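PDB 3KK7: putative cell invasion protein with MAC/Perforin domain, which is of unconfirmed function but belongs to the membrane-attack complex/perforin family, many of whose members insert into membranes and form pores. Local coordinates for residues F147-V158 with L225-I234; G160-L171 with G215-F226. All coordinates share one frame; numbering follows the deposited sequence.

Interaction 1: residues F147-V158 with L225-I234; sequences FVHNTDDSEKVV and LFYGVDTNSI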
loop_
_atom_site.group_PDB
_atom_site.type_symbol
_atom_site.label_atom_id
_atom_site.label_comp_id
_atom_site.label_asym_id
_atom_site.label_seq_id
_atom_site.Cartn_x
_atom_site.Cartn_y
_atom_site.Cartn_z
ATOM N N PHE A 147 -25.364 3.188 10.805
ATOM C CA PHE A 147 -26.788 3.427 10.701
ATOM C C PHE A 147 -27.539 2.141 10.919
ATOM O O PHE A 147 -27.115 1.070 10.492
ATOM C CB PHE A 147 -27.158 4.122 9.386
ATOM C CG PHE A 147 -26.617 5.503 9.305
ATOM C CD1 PHE A 147 -27.267 6.541 9.936
ATOM C CD2 PHE A 147 -25.402 5.755 8.696
ATOM C CE1 PHE A 147 -26.729 7.823 9.922
ATOM C CE2 PHE A 147 -24.872 7.017 8.675
ATOM C CZ PHE A 147 -25.537 8.059 9.285
ATOM N N VAL A 148 -28.638 2.269 11.649
ATOM C CA VAL A 148 -29.470 1.140 12.023
ATOM C C VAL A 148 -29.763 0.396 10.736
ATOM O O VAL A 148 -29.842 1.009 9.666
ATOM C CB VAL A 148 -30.775 1.621 12.773
ATOM C CG1 VAL A 148 -31.905 0.596 12.671
ATOM C CG2 VAL A 148 -30.447 1.996 14.257
ATOM N N HIS A 149 -29.831 -0.924 10.856
ATOM C CA HIS A 149 -30.190 -1.830 9.778
ATOM C C HIS A 149 -31.496 -1.385 9.062
ATOM O O HIS A 149 -32.460 -0.988 9.737
ATOM C CB HIS A 149 -30.327 -3.235 10.389
ATOM C CG HIS A 149 -30.805 -4.281 9.426
ATOM N ND1 HIS A 149 -29.990 -4.818 8.448
ATOM C CD2 HIS A 149 -32.015 -4.882 9.287
ATOM C CE1 HIS A 149 -30.682 -5.699 7.743
ATOM N NE2 HIS A 149 -31.911 -5.760 8.234
ATOM N N ASN A 150 -31.520 -1.464 7.716
ATOM C CA ASN A 150 -32.632 -0.910 6.883
ATOM C C ASN A 150 -33.295 -1.887 5.928
ATOM O O ASN A 150 -32.650 -2.794 5.416
ATOM C CB ASN A 150 -32.151 0.228 5.972
ATOM C CG ASN A 150 -30.787 0.708 6.316
ATOM O OD1 ASN A 150 -30.632 1.659 7.079
ATOM N ND2 ASN A 150 -29.771 0.042 5.780
ATOM N N THR A 151 -34.569 -1.627 5.646
ATOM C CA THR A 151 -35.304 -2.255 4.538
ATOM C C THR A 151 -35.243 -1.357 3.295
ATOM O O THR A 151 -35.779 -1.726 2.236
ATOM C CB THR A 151 -36.817 -2.486 4.916
ATOM O OG1 THR A 151 -36.921 -3.660 5.726
ATOM C CG2 THR A 151 -37.766 -2.631 3.674
ATOM N N ASP A 152 -34.587 -0.197 3.425
ATOM C CA ASP A 152 -34.688 0.892 2.433
ATOM C C ASP A 152 -34.356 0.482 0.998
ATOM O O ASP A 152 -33.431 -0.309 0.754
ATOM C CB ASP A 152 -33.818 2.082 2.849
ATOM C CG ASP A 152 -34.368 2.820 4.067
ATOM O OD1 ASP A 152 -35.608 2.983 4.158
ATOM O OD2 ASP A 152 -33.553 3.252 4.917
ATOM N N ASP A 153 -35.155 1.008 0.070
ATOM C CA ASP A 153 -34.980 0.824 -1.369
ATOM C C ASP A 153 -33.820 1.714 -1.787
ATOM O O ASP A 153 -33.955 2.938 -1.850
ATOM C CB ASP A 153 -36.283 1.245 -2.081
ATOM C CG ASP A 153 -36.231 1.135 -3.618
ATOM O OD1 ASP A 153 -35.152 0.868 -4.207
ATOM O OD2 ASP A 153 -37.311 1.349 -4.235
ATOM N N SER A 154 -32.684 1.101 -2.089
ATOM C CA SER A 154 -31.503 1.870 -2.458
ATOM C C SER A 154 -31.778 3.014 -3.477
ATOM O O SER A 154 -31.049 3.998 -3.506
ATOM C CB SER A 154 -30.396 0.935 -2.989
ATOM O OG SER A 154 -30.672 0.529 -4.321
ATOM N N GLU A 155 -32.809 2.882 -4.305
ATOM C CA GLU A 155 -33.171 3.933 -5.267
ATOM C C GLU A 155 -33.441 5.252 -4.613
ATOM O O GLU A 155 -33.182 6.287 -5.204
ATOM C CB GLU A 155 -34.431 3.562 -6.019
ATOM C CG GLU A 155 -34.257 2.436 -6.987
ATOM C CD GLU A 155 -34.372 2.899 -8.409
ATOM O OE1 GLU A 155 -33.357 3.461 -8.910
ATOM O OE2 GLU A 155 -35.478 2.698 -9.009
ATOM N N LYS A 156 -34.008 5.210 -3.419
ATOM C CA LYS A 156 -34.327 6.416 -2.677
ATOM C C LYS A 156 -33.205 6.906 -1.764
ATOM O O LYS A 156 -33.283 8.007 -1.229
ATOM C CB LYS A 156 -35.588 6.186 -1.833
ATOM C CG LYS A 156 -36.803 5.710 -2.623
ATOM C CD LYS A 156 -38.104 5.805 -1.842
ATOM C CE LYS A 156 -39.300 5.340 -2.708
ATOM N NZ LYS A 156 -39.332 3.841 -2.810
ATOM N N VAL A 157 -32.175 6.100 -1.594
ATOM C CA VAL A 157 -31.107 6.399 -0.667
ATOM C C VAL A 157 -30.127 7.432 -1.216
ATOM O O VAL A 157 -29.734 7.366 -2.383
ATOM C CB VAL A 157 -30.341 5.090 -0.300
ATOM C CG1 VAL A 157 -29.008 5.370 0.359
ATOM C CG2 VAL A 157 -31.226 4.215 0.583
ATOM N N VAL A 158 -29.765 8.403 -0.383
ATOM C CA VAL A 158 -28.639 9.287 -0.669
ATOM C C VAL A 158 -27.825 9.494 0.608
ATOM O O VAL A 158 -28.379 9.500 1.713
ATOM C CB VAL A 158 -29.067 10.619 -1.324
ATOM C CG1 VAL A 158 -29.988 11.412 -0.437
ATOM C CG2 VAL A 158 -27.867 11.442 -1.699
ATOM N N LEU A 225 -21.673 12.103 9.219
ATOM C CA LEU A 225 -22.185 11.349 8.085
ATOM C C LEU A 225 -23.695 11.373 8.161
ATOM O O LEU A 225 -24.259 11.381 9.255
ATOM C CB LEU A 225 -21.684 9.909 8.105
ATOM C CG LEU A 225 -20.174 9.749 8.240
ATOM C CD1 LEU A 225 -19.854 8.292 8.494
ATOM C CD2 LEU A 225 -19.504 10.269 6.992
ATOM N N PHE A 226 -24.334 11.400 6.994
ATOM C CA PHE A 226 -25.779 11.464 6.878
ATOM C C PHE A 226 -26.307 10.310 6.025
ATOM O O PHE A 226 -25.683 9.881 5.020
ATOM C CB PHE A 226 -26.235 12.782 6.231
ATOM C CG PHE A 226 -25.839 14.022 6.993
ATOM C CD1 PHE A 226 -24.534 14.467 6.999
ATOM C CD2 PHE A 226 -26.772 14.762 7.654
ATOM C CE1 PHE A 226 -24.186 15.602 7.675
ATOM C CE2 PHE A 226 -26.411 15.886 8.336
ATOM C CZ PHE A 226 -25.123 16.307 8.336
ATOM N N TYR A 227 -27.472 9.821 6.431
ATOM C CA TYR A 227 -28.173 8.797 5.689
ATOM C C TYR A 227 -29.620 9.220 5.519
ATOM O O TYR A 227 -30.370 9.265 6.483
ATOM C CB TYR A 227 -28.047 7.456 6.409
ATOM C CG TYR A 227 -28.707 6.315 5.671
ATOM C CD1 TYR A 227 -30.046 6.018 5.876
ATOM C CD2 TYR A 227 -27.979 5.502 4.769
ATOM C CE1 TYR A 227 -30.658 4.951 5.196
ATOM C CE2 TYR A 227 -28.597 4.428 4.091
ATOM C CZ TYR A 227 -29.929 4.168 4.320
ATOM O OH TYR A 227 -30.553 3.141 3.677
ATOM N N GLY A 228 -29.989 9.564 4.282
ATOM C CA GLY A 228 -31.344 10.022 3.928
ATOM C C GLY A 228 -32.130 9.120 2.969
ATOM O O GLY A 228 -31.571 8.504 2.040
ATOM N N VAL A 229 -33.446 9.037 3.213
ATOM C CA VAL A 229 -34.367 8.418 2.263
ATOM C C VAL A 229 -35.146 9.556 1.594
ATOM O O VAL A 229 -36.000 10.200 2.223
ATOM C CB VAL A 229 -35.291 7.401 2.934
ATOM C CG1 VAL A 229 -36.349 6.900 1.961
ATOM C CG2 VAL A 229 -34.457 6.249 3.482
ATOM N N ASP A 230 -34.830 9.810 0.327
ATOM C CA ASP A 230 -35.455 10.886 -0.411
ATOM C C ASP A 230 -36.857 10.404 -0.783
ATOM O O ASP A 230 -37.046 9.348 -1.393
ATOM C CB ASP A 230 -34.627 11.251 -1.644
ATOM C CG ASP A 230 -34.982 12.608 -2.211
ATOM O OD1 ASP A 230 -36.114 12.785 -2.722
ATOM O OD2 ASP A 230 -34.102 13.489 -2.165
ATOM N N THR A 231 -37.836 11.184 -0.369
ATOM C CA THR A 231 -39.237 10.841 -0.508
ATOM C C THR A 231 -39.671 10.718 -1.965
ATOM O O THR A 231 -40.407 9.780 -2.333
ATOM C CB THR A 231 -40.077 11.920 0.202
ATOM O OG1 THR A 231 -39.640 12.000 1.569
ATOM C CG2 THR A 231 -41.623 11.632 0.106
ATOM N N ASN A 232 -39.200 11.642 -2.796
ATOM C CA ASN A 232 -39.725 11.736 -4.152
ATOM C C ASN A 232 -38.765 11.689 -5.329
ATOM O O ASN A 232 -39.233 11.567 -6.456
ATOM C CB ASN A 232 -40.640 12.965 -4.250
ATOM C CG ASN A 232 -42.050 12.675 -3.740
ATOM O OD1 ASN A 232 -42.507 13.278 -2.781
ATOM N ND2 ASN A 232 -42.735 11.745 -4.386
ATOM N N SER A 233 -37.459 11.774 -5.106
ATOM C CA SER A 233 -36.510 11.700 -6.213
ATOM C C SER A 233 -35.710 10.427 -6.124
ATOM O O SER A 233 -35.295 10.043 -5.041
ATOM C CB SER A 233 -35.541 12.868 -6.183
ATOM O OG SER A 233 -36.205 14.088 -6.358
ATOM N N ILE A 234 -35.507 9.779 -7.263
ATOM C CA ILE A 234 -34.608 8.628 -7.364
ATOM C C ILE A 234 -33.356 8.933 -8.218
ATOM O O ILE A 234 -32.405 8.154 -8.233
ATOM C CB ILE A 234 -35.331 7.382 -7.953
ATOM C CG1 ILE A 234 -35.800 7.635 -9.393
ATOM C CG2 ILE A 234 -36.473 6.926 -7.028
ATOM C CD1 ILE A 234 -36.343 6.373 -10.095
#

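Interaction 2: residues G160-L171 with G215-F226; sequences GELSIEVVNGML and GYYTGGRASALF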
loop_
_atom_site.group_PDB
_atom_site.type_symbol
_atom_site.label_atom_id
_atom_site.label_comp_id
_atom_site.label_asym_id
_atom_site.label_seq_id
_atom_site.Cartn_x
_atom_site.Cartn_y
_atom_site.Cartn_z
ATOM N N GLY A 160 -24.539 11.578 2.809
ATOM C CA GLY A 160 -23.979 12.917 3.049
ATOM C C GLY A 160 -22.788 12.851 3.990
ATOM O O GLY A 160 -22.720 11.970 4.826
ATOM N N GLU A 161 -21.839 13.767 3.811
ATOM C CA GLU A 161 -20.717 13.932 4.739
ATOM C C GLU A 161 -20.468 15.409 4.955
ATOM O O GLU A 161 -20.576 16.206 4.015
ATOM C CB GLU A 161 -19.454 13.253 4.230
ATOM C CG GLU A 161 -18.301 13.282 5.235
ATOM C CD GLU A 161 -17.009 12.710 4.702
ATOM O OE1 GLU A 161 -16.997 12.154 3.599
ATOM O OE2 GLU A 161 -15.993 12.820 5.394
ATOM N N LEU A 162 -20.183 15.788 6.194
ATOM C CA LEU A 162 -19.842 17.178 6.515
ATOM C C LEU A 162 -18.498 17.167 7.204
ATOM O O LEU A 162 -18.194 16.221 7.938
ATOM C CB LEU A 162 -20.915 17.832 7.415
ATOM C CG LEU A 162 -20.766 19.263 7.960
ATOM C CD1 LEU A 162 -20.660 20.293 6.843
ATOM C CD2 LEU A 162 -21.937 19.658 8.908
ATOM N N SER A 163 -17.693 18.199 6.950
ATOM C CA SER A 163 -16.443 18.385 7.664
ATOM C C SER A 163 -16.310 19.808 8.172
ATOM O O SER A 163 -16.511 20.775 7.434
ATOM C CB SER A 163 -15.246 18.023 6.800
ATOM O OG SER A 163 -14.093 17.876 7.612
ATOM N N ILE A 164 -15.991 19.926 9.449
ATOM C CA ILE A 164 -15.862 21.210 10.111
ATOM C C ILE A 164 -14.498 21.150 10.743
ATOM O O ILE A 164 -14.272 20.305 11.616
ATOM C CB ILE A 164 -16.960 21.389 11.186
ATOM C CG1 ILE A 164 -18.332 21.358 10.516
ATOM C CG2 ILE A 164 -16.763 22.681 11.989
ATOM C CD1 ILE A 164 -19.479 21.624 11.433
ATOM N N GLU A 165 -13.597 22.018 10.294
ATOM C CA GLU A 165 -12.183 21.941 10.679
ATOM C C GLU A 165 -11.630 23.272 11.165
ATOM O O GLU A 165 -11.767 24.314 10.493
ATOM C CB GLU A 165 -11.336 21.484 9.483
ATOM C CG GLU A 165 -11.802 20.187 8.924
ATOM C CD GLU A 165 -10.923 19.607 7.833
ATOM O OE1 GLU A 165 -10.226 20.347 7.088
ATOM O OE2 GLU A 165 -10.971 18.376 7.723
ATOM N N VAL A 166 -11.003 23.246 12.330
ATOM C CA VAL A 166 -10.191 24.373 12.729
ATOM C C VAL A 166 -8.750 23.952 12.444
ATOM O O VAL A 166 -8.235 22.987 13.016
ATOM C CB VAL A 166 -10.421 24.756 14.151
ATOM C CG1 VAL A 166 -9.558 25.989 14.492
ATOM C CG2 VAL A 166 -11.878 25.050 14.329
ATOM N N VAL A 167 -8.132 24.633 11.490
ATOM C CA VAL A 167 -6.839 24.214 11.005
ATOM C C VAL A 167 -5.801 25.111 11.632
ATOM O O VAL A 167 -5.912 26.351 11.629
ATOM C CB VAL A 167 -6.773 24.201 9.469
ATOM C CG1 VAL A 167 -5.382 23.849 8.996
ATOM C CG2 VAL A 167 -7.801 23.212 8.926
ATOM N N ASN A 168 -4.801 24.459 12.206
ATOM C CA ASN A 168 -3.779 25.182 12.912
ATOM C C ASN A 168 -2.376 24.942 12.399
ATOM O O ASN A 168 -1.505 25.788 12.558
ATOM C CB ASN A 168 -3.857 24.831 14.374
ATOM C CG ASN A 168 -3.306 25.901 15.236
ATOM O OD1 ASN A 168 -3.889 26.996 15.328
ATOM N ND2 ASN A 168 -2.184 25.613 15.892
ATOM N N GLY A 169 -2.160 23.802 11.764
ATOM C CA GLY A 169 -0.858 23.484 11.246
ATOM C C GLY A 169 -0.867 22.582 10.039
ATOM O O GLY A 169 -1.912 22.127 9.552
HETATM N N MSE A 170 0.349 22.285 9.613
HETATM C CA MSE A 170 0.608 21.647 8.349
HETATM C C MSE A 170 1.979 20.985 8.492
HETATM O O MSE A 170 2.937 21.641 8.908
HETATM C CB MSE A 170 0.637 22.773 7.339
HETATM C CG MSE A 170 0.792 22.381 5.954
HETATM SE SE MSE A 170 0.503 23.951 4.780
HETATM C CE MSE A 170 0.724 22.920 3.107
ATOM N N LEU A 171 2.073 19.689 8.207
ATOM C CA LEU A 171 3.354 18.976 8.309
ATOM C C LEU A 171 3.648 18.285 7.030
ATOM O O LEU A 171 2.761 17.662 6.481
ATOM C CB LEU A 171 3.350 17.914 9.400
ATOM C CG LEU A 171 3.679 18.378 10.804
ATOM C CD1 LEU A 171 2.483 19.147 11.382
ATOM C CD2 LEU A 171 3.992 17.150 11.649
ATOM N N GLY A 215 2.047 14.240 3.983
ATOM C CA GLY A 215 1.461 15.599 4.035
ATOM C C GLY A 215 0.068 15.677 4.658
ATOM O O GLY A 215 -0.911 15.211 4.095
ATOM N N TYR A 216 -0.044 16.278 5.833
ATOM C CA TYR A 216 -1.343 16.388 6.477
ATOM C C TYR A 216 -1.532 17.704 7.174
ATOM O O TYR A 216 -0.603 18.502 7.248
ATOM C CB TYR A 216 -1.557 15.243 7.461
ATOM C CG TYR A 216 -0.605 15.121 8.648
ATOM C CD1 TYR A 216 -0.883 15.733 9.867
ATOM C CD2 TYR A 216 0.535 14.303 8.565
ATOM C CE1 TYR A 216 -0.045 15.557 10.968
ATOM C CE2 TYR A 216 1.390 14.134 9.643
ATOM C CZ TYR A 216 1.104 14.754 10.852
ATOM O OH TYR A 216 1.986 14.555 11.919
ATOM N N TYR A 217 -2.754 17.922 7.668
ATOM C CA TYR A 217 -3.087 19.103 8.456
ATOM C C TYR A 217 -3.344 18.718 9.891
ATOM O O TYR A 217 -3.748 17.591 10.171
ATOM C CB TYR A 217 -4.325 19.769 7.897
ATOM C CG TYR A 217 -4.137 20.313 6.510
ATOM C CD1 TYR A 217 -3.537 21.544 6.307
ATOM C CD2 TYR A 217 -4.561 19.593 5.394
ATOM C CE1 TYR A 217 -3.386 22.050 5.038
ATOM C CE2 TYR A 217 -4.410 20.088 4.130
ATOM C CZ TYR A 217 -3.816 21.315 3.962
ATOM O OH TYR A 217 -3.649 21.807 2.717
ATOM N N THR A 218 -3.076 19.654 10.807
ATOM C CA THR A 218 -3.387 19.455 12.217
ATOM C C THR A 218 -4.380 20.465 12.709
ATOM O O THR A 218 -4.452 21.587 12.191
ATOM C CB THR A 218 -2.167 19.577 13.123
ATOM O OG1 THR A 218 -1.582 20.874 12.959
ATOM C CG2 THR A 218 -1.173 18.471 12.820
ATOM N N GLY A 219 -5.125 20.059 13.730
ATOM C CA GLY A 219 -6.074 20.925 14.381
ATOM C C GLY A 219 -7.138 20.131 15.101
ATOM O O GLY A 219 -6.822 19.161 15.791
ATOM N N GLY A 220 -8.387 20.582 14.953
ATOM C CA GLY A 220 -9.575 19.858 15.414
ATOM C C GLY A 220 -10.571 19.709 14.262
ATOM O O GLY A 220 -10.560 20.495 13.358
ATOM N N ARG A 221 -11.419 18.697 14.283
ATOM C CA ARG A 221 -12.405 18.507 13.215
ATOM C C ARG A 221 -13.654 17.849 13.745
ATOM O O ARG A 221 -13.548 16.935 14.554
ATOM C CB ARG A 221 -11.834 17.600 12.132
ATOM C CG ARG A 221 -12.811 17.125 11.048
ATOM C CD ARG A 221 -12.047 16.311 10.011
ATOM N NE ARG A 221 -12.848 15.943 8.852
ATOM C CZ ARG A 221 -12.402 15.215 7.831
ATOM N NH1 ARG A 221 -11.156 14.763 7.819
ATOM N NH2 ARG A 221 -13.205 14.916 6.828
ATOM N N ALA A 222 -14.826 18.313 13.309
ATOM C CA ALA A 222 -16.048 17.555 13.529
ATOM C C ALA A 222 -16.446 16.984 12.172
ATOM O O ALA A 222 -16.412 17.668 11.165
ATOM C CB ALA A 222 -17.133 18.412 14.117
ATOM N N SER A 223 -16.796 15.706 12.170
ATOM C CA SER A 223 -17.108 14.944 10.977
ATOM C C SER A 223 -18.458 14.333 11.200
ATOM O O SER A 223 -18.689 13.718 12.221
ATOM C CB SER A 223 -16.102 13.818 10.831
ATOM O OG SER A 223 -16.446 13.012 9.729
ATOM N N ALA A 224 -19.365 14.523 10.254
ATOM C CA ALA A 224 -20.726 14.034 10.359
ATOM C C ALA A 224 -21.067 13.284 9.072
ATOM O O ALA A 224 -20.778 13.779 7.972
ATOM C CB ALA A 224 -21.695 15.205 10.564
ATOM N N LEU A 225 -21.673 12.103 9.219
ATOM C CA LEU A 225 -22.185 11.349 8.085
ATOM C C LEU A 225 -23.695 11.373 8.161
ATOM O O LEU A 225 -24.259 11.381 9.255
ATOM C CB LEU A 225 -21.684 9.909 8.105
ATOM C CG LEU A 225 -20.174 9.749 8.240
ATOM C CD1 LEU A 225 -19.854 8.292 8.494
ATOM C CD2 LEU A 225 -19.504 10.269 6.992
ATOM N N PHE A 226 -24.334 11.400 6.994
ATOM C CA PHE A 226 -25.779 11.464 6.878
ATOM C C PHE A 226 -26.307 10.310 6.025
ATOM O O PHE A 226 -25.683 9.881 5.020
ATOM C CB PHE A 226 -26.235 12.782 6.231
ATOM C CG PHE A 226 -25.839 14.022 6.993
ATOM C CD1 PHE A 226 -24.534 14.467 6.999
ATOM C CD2 PHE A 226 -26.772 14.762 7.654
ATOM C CE1 PHE A 226 -24.186 15.602 7.675
ATOM C CE2 PHE A 226 -26.411 15.886 8.336
ATOM C CZ PHE A 226 -25.123 16.307 8.336
HETATM O O HOH W 1 -16.059 14.460 7.718
#

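Interaction 1: residues F147-V158 with L225-I234
Tyr227 lies at the centre of this contact, gripped at both ends by the chain that leaves the helix before Phe147. Its CB sits squarely over the Phe147 ring, 3.6 Å from the centroid, as a CH-pi contact. With CG anti to the backbone N (chi1 -178°), the phenol crosses to Asp152, passing beyond the Phe147 ring as a strongly offset pair, planes 28° and centroids 5.6 Å apart. Tyr227 OH donates to Asp152 OD2, 3.2 Å away; the oxygen lies at the ring edge and accepts through its anti lone pair. Val157 CG2 packs 3.3 Å from the same Tyr227 OH, and Val229 CG2 touches the Asp152 carboxylate. An alanine in place of the tyrosine would take away the donor to Asp152 and is likely to let the loop drift from the strand. Val158 and Gly228 form an antiparallel hydrogen-bonded pair, and Asp230 N reaches Lys156 O at 2.8 Å. Asp230 OD1 accepts from Asn232 N, an Asx turn, and Ser233 N, an Asx motif. Lys239 of helix 236-249 donates to Glu155 O and Val157 O. Tyr227 thus adds a side-chain tie, apolar at CB and polar at OH, to the backbone bonds at Lys156 and Val158.

Interaction 2: residues G160-L171 with G215-F226
Arg221 is extended to NE, CG anti to the backbone N (chi1 171°), while Glu165, CG beside its own backbone N (chi1 -56°), lies alongside it. Glu165 OE2 consequently stands above one guanidinium face, toward its rim, 3.3 Å from Arg221 NE and far out of plane, an attraction of charges only; the two planes are 81° apart. Ser163 OG is 2.6 Å from Arg221 NE. Glu161 makes a long salt bridge to Arg221 NH2, and a water donates to Glu161 OE2 and Leu162 O while accepting from Ser223 OG and, weakly, Arg221 NH2. Leu162, Ile164, Ala222, Ala224 and Phe226 occupy the other, apolar face. Further along, Asn168 N and Gly169 N both donate to Thr218 O, a classic beta bulge beside the corner at Gly219, where a side chain would collide with Val166 O. Past it, Leu171 lies alongside Tyr216, CB above the rim of one ring face, CD2 beside the OH that bonds to Ala52 O. Arg139 of helix 133-146 pairs with Glu161; Ile69 O and Ile336 O accept from Arg221 NH1. Strand 93-108 hydrogen-bonds to the other edge of strand 157-173, and Tyr251 and Trp253 cover Leu162, Ile164 and Val166.

Overall arrangement
Interactions 1 and 2 are successive lengths of one antiparallel pairing, between strands 157-173 and 220-230, and illustrate how a long bent sheet can change character along its course. Their centres lie about 26 Å apart, and they share Leu225 and Phe226. Interaction 1, centred about 33 Å from the middle of the chain, closes the partly buried end where strands give way to loops; interaction 2, centred about 24 Å from it, is buried and carries the pairing round a corner onto strand 211-218. Along the sequence the second is nested inside the loop closed by the first. The bent antiparallel sheet is consistent with the MACPF fold.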